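Local coordinates for protein D-mandelate dehydrogenase (PDB 2W2K) that binds NAD(+) and, as a D-2-hydroxyacid dehydrogenase, probably interconverts D-mandelate and its 2-oxo acid, phenylglyoxylate, at residues A87-D92 and F106-G111; A132-R137 and M296-L301. All blocks are in the same frame, centred on the assembly; numbering follows the deposited sequence.

Contact 1: residues A87-D92 and F106-G111; sequences AGAGFD and FANSRG
The carbonyl O of Gly88 is gripped by one hydrogen bond across the contact: Ser109 N donates to it over 3.0 Å, with an N-H...O angle of 163° and the donor almost on the C=O axis. Asn108 CB packs against the same Gly88 O at 3.4 Å. Gly88 has a positive phi, and a side chain here would also be crowded by the ring of Phe91. Ser109 OG sits beside its own backbone N and turns back to Ala86 O, its hydrogen-bond partner. The Ser109 N to Gly88 O bond ties together the loops that leave the C-terminal ends of two neighbouring parallel strands, 83-86 and 105-107, which a beta-alpha-beta crossover through helix 96-101 joins. Asn108 adopts the crowded first torsion (chi1 59°), with CG between the backbone N and the carbonyl carbon. This lets Asn108 OD1 close an Asx turn by accepting from Arg110 N at 3.2 Å, the donor lying well above the amide carbonyl plane, while ND2 rests on Ala89 CB at 3.7 Å. An alanine here would remove the amide and with it this turn bond and the touch on Ala89, and would probably leave the bend toward Arg110 less defined. Beside it Phe91 and Phe106 meet rim to rim, planes 84° apart, Phe91 CE2 reaching Phe106 CZ at 3.3 Å.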
loop_
_atom_site.group_PDB
_atom_site.type_symbol
_atom_site.label_atom_id
_atom_site.label_comp_id
_atom_site.label_asym_id
_atom_site.label_seq_id
_atom_site.Cartn_x
_atom_site.Cartn_y
_atom_site.Cartn_z
ATOM N N ALA B 87 -6.820 -12.418 24.091
ATOM C CA ALA B 87 -6.636 -11.705 22.825
ATOM C C ALA B 87 -5.373 -12.161 22.064
ATOM O O ALA B 87 -4.397 -12.564 22.694
ATOM C CB ALA B 87 -6.568 -10.188 23.080
ATOM N N GLY B 88 -5.414 -12.090 20.723
ATOM C CA GLY B 88 -4.236 -12.351 19.869
ATOM C C GLY B 88 -4.071 -13.821 19.503
ATOM O O GLY B 88 -4.956 -14.638 19.768
ATOM N N ALA B 89 -2.951 -14.165 18.860
ATOM C CA ALA B 89 -2.593 -15.594 18.698
ATOM C C ALA B 89 -1.085 -15.777 18.651
ATOM O O ALA B 89 -0.366 -14.869 18.250
ATOM C CB ALA B 89 -3.251 -16.182 17.461
ATOM N N GLY B 90 -0.611 -16.955 19.047
ATOM C CA GLY B 90 0.833 -17.248 19.048
ATOM C C GLY B 90 1.523 -16.550 20.205
ATOM O O GLY B 90 1.974 -15.414 20.068
ATOM N N PHE B 91 1.602 -17.242 21.343
ATOM C CA PHE B 91 2.002 -16.633 22.612
ATOM C C PHE B 91 3.267 -17.220 23.198
ATOM O O PHE B 91 3.226 -18.280 23.852
ATOM C CB PHE B 91 0.897 -16.794 23.644
ATOM C CG PHE B 91 -0.429 -16.272 23.208
ATOM C CD1 PHE B 91 -0.531 -15.120 22.427
ATOM C CD2 PHE B 91 -1.584 -16.915 23.605
ATOM C CE1 PHE B 91 -1.779 -14.636 22.060
ATOM C CE2 PHE B 91 -2.836 -16.438 23.228
ATOM C CZ PHE B 91 -2.937 -15.305 22.465
ATOM N N ASP B 92 4.374 -16.508 23.013
ATOM C CA ASP B 92 5.654 -16.917 23.572
ATOM C C ASP B 92 5.667 -16.909 25.113
ATOM O O ASP B 92 6.572 -17.473 25.714
ATOM C CB ASP B 92 6.774 -16.017 23.038
ATOM N N PHE B 106 -7.763 -23.801 27.027
ATOM C CA PHE B 106 -7.296 -22.486 26.533
ATOM C C PHE B 106 -7.951 -22.120 25.179
ATOM O O PHE B 106 -8.197 -22.988 24.331
ATOM C CB PHE B 106 -5.753 -22.461 26.427
ATOM C CG PHE B 106 -5.160 -21.089 26.086
ATOM C CD1 PHE B 106 -5.167 -20.044 27.030
ATOM C CD2 PHE B 106 -4.555 -20.863 24.837
ATOM C CE1 PHE B 106 -4.616 -18.769 26.724
ATOM C CE2 PHE B 106 -4.002 -19.600 24.521
ATOM C CZ PHE B 106 -4.042 -18.546 25.476
ATOM N N ALA B 107 -8.230 -20.834 25.001
ATOM C CA ALA B 107 -8.640 -20.263 23.716
ATOM C C ALA B 107 -7.831 -19.000 23.426
ATOM O O ALA B 107 -7.691 -18.120 24.303
ATOM C CB ALA B 107 -10.133 -19.917 23.738
ATOM N N ASN B 108 -7.292 -18.911 22.205
ATOM C CA ASN B 108 -6.808 -17.622 21.687
ATOM C C ASN B 108 -7.954 -16.903 20.929
ATOM O O ASN B 108 -9.131 -17.239 21.118
ATOM C CB ASN B 108 -5.550 -17.800 20.818
ATOM C CG ASN B 108 -5.778 -18.719 19.604
ATOM O OD1 ASN B 108 -6.904 -18.968 19.192
ATOM N ND2 ASN B 108 -4.669 -19.193 19.001
ATOM N N SER B 109 -7.614 -15.909 20.112
ATOM C CA SER B 109 -8.592 -15.175 19.308
ATOM C C SER B 109 -8.203 -15.298 17.817
ATOM O O SER B 109 -8.252 -14.321 17.070
ATOM C CB SER B 109 -8.708 -13.697 19.794
ATOM O OG SER B 109 -9.126 -13.633 21.172
ATOM N N ARG B 110 -7.825 -16.517 17.405
ATOM C CA ARG B 110 -7.509 -16.833 15.989
ATOM C C ARG B 110 -8.554 -16.305 14.977
ATOM O O ARG B 110 -9.790 -16.527 15.127
ATOM C CB ARG B 110 -7.283 -18.358 15.811
ATOM C CG ARG B 110 -7.057 -18.819 14.359
ATOM C CD ARG B 110 -7.009 -20.364 14.215
ATOM N NE ARG B 110 -8.152 -21.041 14.836
ATOM C CZ ARG B 110 -9.374 -21.138 14.308
ATOM N NH1 ARG B 110 -9.664 -20.593 13.125
ATOM N NH2 ARG B 110 -10.328 -21.755 14.984
ATOM N N GLY B 111 -8.047 -15.620 13.944
ATOM C CA GLY B 111 -8.867 -15.084 12.859
ATOM C C GLY B 111 -9.217 -13.616 12.983
ATOM O O GLY B 111 -9.531 -12.980 11.982
#

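Contact 2: residues A132-R137 and M296-L301; sequences ASYSER and MKHVTL
Tyr134 leaves its helix with CG anti to the backbone N (chi1 -176°), which lays its ring along Lys297 and His298. Its CB lies 3.6 Å from His298 ND1 and nearly as close to Lys297 O. Next along, Tyr134 CD2 meets His298 CE1 at 3.6 Å: the imidazole turns its edge to the phenol face in an offset edge-to-face pair, planes 75° apart. On the other branch Tyr134 CE1 touches Lys297 CG at 3.6 Å, and the extended lysine runs alongside the ring in the same direction until its CE lies 3.4 Å from Tyr134 OH. Both tips end at Glu153, the hydroxyl by a hydrogen bond and Lys297 NZ by a salt bridge. Helix 132-139 is thereby packed on the entry to strand 299-301, an edge strand, within this chain, of the parallel Rossmann-type sheet. A water bridges the backbone and the imidazole, accepting from Tyr134 N at 3.0 Å and bonding His298 ND1 in the ring plane. One helical turn on from Ser133, Arg137 NH2 donates to Lys297 O at 2.8 Å, nearly within the guanidinium plane. Ser133 CB packs on Thr300 OG1, which bonds Ser127 OG, whereas Ser133 OG bonds an acidic side chain of another protein chain.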
loop_
_atom_site.group_PDB
_atom_site.type_symbol
_atom_site.label_atom_id
_atom_site.label_comp_id
_atom_site.label_asym_id
_atom_site.label_seq_id
_atom_site.Cartn_x
_atom_site.Cartn_y
_atom_site.Cartn_z
ATOM N N ALA B 132 8.945 3.360 -2.177
ATOM C CA ALA B 132 8.158 4.465 -1.600
ATOM C C ALA B 132 8.730 4.987 -0.279
ATOM O O ALA B 132 8.586 6.180 0.057
ATOM C CB ALA B 132 6.701 4.035 -1.427
ATOM N N SER B 133 9.373 4.099 0.476
ATOM C CA SER B 133 9.987 4.469 1.755
ATOM C C SER B 133 11.091 5.531 1.556
ATOM O O SER B 133 11.152 6.534 2.291
ATOM C CB SER B 133 10.512 3.227 2.489
ATOM O OG SER B 133 11.020 3.588 3.767
ATOM N N TYR B 134 11.938 5.305 0.552
ATOM C CA TYR B 134 12.996 6.244 0.141
ATOM C C TYR B 134 12.392 7.571 -0.359
ATOM O O TYR B 134 12.876 8.666 -0.005
ATOM C CB TYR B 134 13.852 5.581 -0.946
ATOM C CG TYR B 134 15.059 6.364 -1.448
ATOM C CD1 TYR B 134 16.073 6.765 -0.565
ATOM C CD2 TYR B 134 15.201 6.660 -2.802
ATOM C CE1 TYR B 134 17.201 7.474 -1.028
ATOM C CE2 TYR B 134 16.326 7.360 -3.281
ATOM C CZ TYR B 134 17.324 7.755 -2.383
ATOM O OH TYR B 134 18.443 8.434 -2.835
ATOM N N SER B 135 11.350 7.481 -1.187
ATOM C CA SER B 135 10.627 8.658 -1.665
ATOM C C SER B 135 10.059 9.527 -0.521
ATOM O O SER B 135 10.158 10.763 -0.588
ATOM C CB SER B 135 9.508 8.241 -2.646
ATOM O OG SER B 135 8.944 9.357 -3.326
ATOM N N GLU B 136 9.467 8.901 0.510
ATOM C CA GLU B 136 8.958 9.663 1.676
ATOM C C GLU B 136 10.088 10.459 2.362
ATOM O O GLU B 136 9.939 11.658 2.655
ATOM C CB GLU B 136 8.235 8.756 2.703
ATOM C CG GLU B 136 6.906 8.130 2.226
ATOM C CD GLU B 136 5.946 7.716 3.387
ATOM O OE1 GLU B 136 5.986 8.336 4.475
ATOM O OE2 GLU B 136 5.121 6.786 3.200
ATOM N N ARG B 137 11.220 9.803 2.609
ATOM C CA ARG B 137 12.353 10.481 3.290
ATOM C C ARG B 137 12.906 11.680 2.508
ATOM O O ARG B 137 13.224 12.719 3.110
ATOM C CB ARG B 137 13.454 9.484 3.671
ATOM C CG ARG B 137 13.023 8.599 4.827
ATOM C CD ARG B 137 14.147 7.866 5.553
ATOM N NE ARG B 137 15.119 7.197 4.695
ATOM C CZ ARG B 137 14.940 6.037 4.068
ATOM N NH1 ARG B 137 13.798 5.374 4.134
ATOM N NH2 ARG B 137 15.921 5.546 3.348
ATOM N N MET B 296 20.288 2.277 5.600
ATOM C CA MET B 296 20.252 1.982 4.160
ATOM C C MET B 296 19.163 2.754 3.415
ATOM O O MET B 296 18.297 3.359 4.029
ATOM C CB MET B 296 20.061 0.491 3.926
ATOM C CG MET B 296 21.234 -0.335 4.356
ATOM S SD MET B 296 20.984 -2.048 3.930
ATOM C CE MET B 296 22.348 -2.779 4.831
ATOM N N LYS B 297 19.210 2.726 2.080
ATOM C CA LYS B 297 18.199 3.428 1.258
ATOM C C LYS B 297 16.806 2.781 1.255
ATOM O O LYS B 297 15.791 3.469 1.423
ATOM C CB LYS B 297 18.676 3.554 -0.201
ATOM C CG LYS B 297 19.572 4.763 -0.484
ATOM C CD LYS B 297 19.951 4.843 -1.959
ATOM C CE LYS B 297 20.854 6.045 -2.244
ATOM N NZ LYS B 297 21.246 6.097 -3.677
ATOM N N HIS B 298 16.770 1.463 1.047
ATOM C CA HIS B 298 15.538 0.792 0.614
ATOM C C HIS B 298 14.966 -0.283 1.576
ATOM O O HIS B 298 14.393 -1.302 1.132
ATOM C CB HIS B 298 15.729 0.224 -0.811
ATOM C CG HIS B 298 16.012 1.268 -1.860
ATOM N ND1 HIS B 298 15.221 2.381 -2.045
ATOM C CD2 HIS B 298 16.985 1.338 -2.801
ATOM C CE1 HIS B 298 15.705 3.102 -3.046
ATOM N NE2 HIS B 298 16.772 2.486 -3.529
ATOM N N VAL B 299 15.087 -0.065 2.885
ATOM C CA VAL B 299 14.453 -0.985 3.855
ATOM C C VAL B 299 13.248 -0.290 4.534
ATOM O O VAL B 299 13.413 0.736 5.211
ATOM C CB VAL B 299 15.457 -1.526 4.931
ATOM C CG1 VAL B 299 14.792 -2.586 5.845
ATOM C CG2 VAL B 299 16.710 -2.124 4.285
ATOM N N THR B 300 12.054 -0.838 4.328
ATOM C CA THR B 300 10.810 -0.336 4.931
ATOM C C THR B 300 10.651 -0.982 6.322
ATOM O O THR B 300 10.690 -2.220 6.463
ATOM C CB THR B 300 9.544 -0.647 4.027
ATOM O OG1 THR B 300 9.707 -0.109 2.699
ATOM C CG2 THR B 300 8.244 -0.107 4.668
ATOM N N LEU B 301 10.498 -0.141 7.350
ATOM C CA LEU B 301 10.439 -0.603 8.753
ATOM C C LEU B 301 9.228 -0.024 9.514
ATOM O O LEU B 301 9.062 1.197 9.583
ATOM C CB LEU B 301 11.753 -0.253 9.496
ATOM C CG LEU B 301 13.057 -0.814 8.872
ATOM C CD1 LEU B 301 14.294 0.045 9.200
ATOM C CD2 LEU B 301 13.254 -2.275 9.235
HETATM O O HOH W 1 12.463 2.480 -0.436
#

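Overall arrangement
Contact 1 closes before contact 2 opens along the chain; their centres lie 32 Å apart and their nearest atoms about 20 Å. Contact 1 belongs to the five-stranded parallel sheet, contact 2 to the edge of the sheet in the NAD-binding domain. Helix 114-130 follows 106-111 and packs on Ser133 and Thr300; helix 310-330 follows strand 299-301 and packs on Ala87 and Ser109. The chain thus crosses between domains twice, and, as in this family, the cofactor probably lies in the cleft between them. No NAD(+) is bound to this chain, but side chains of both contacts come within about 8 Å of those of NAD(+)-binding residues, Ala89 near Ile174 and Thr300 near Asp281. Contact 2 also borders another protein chain.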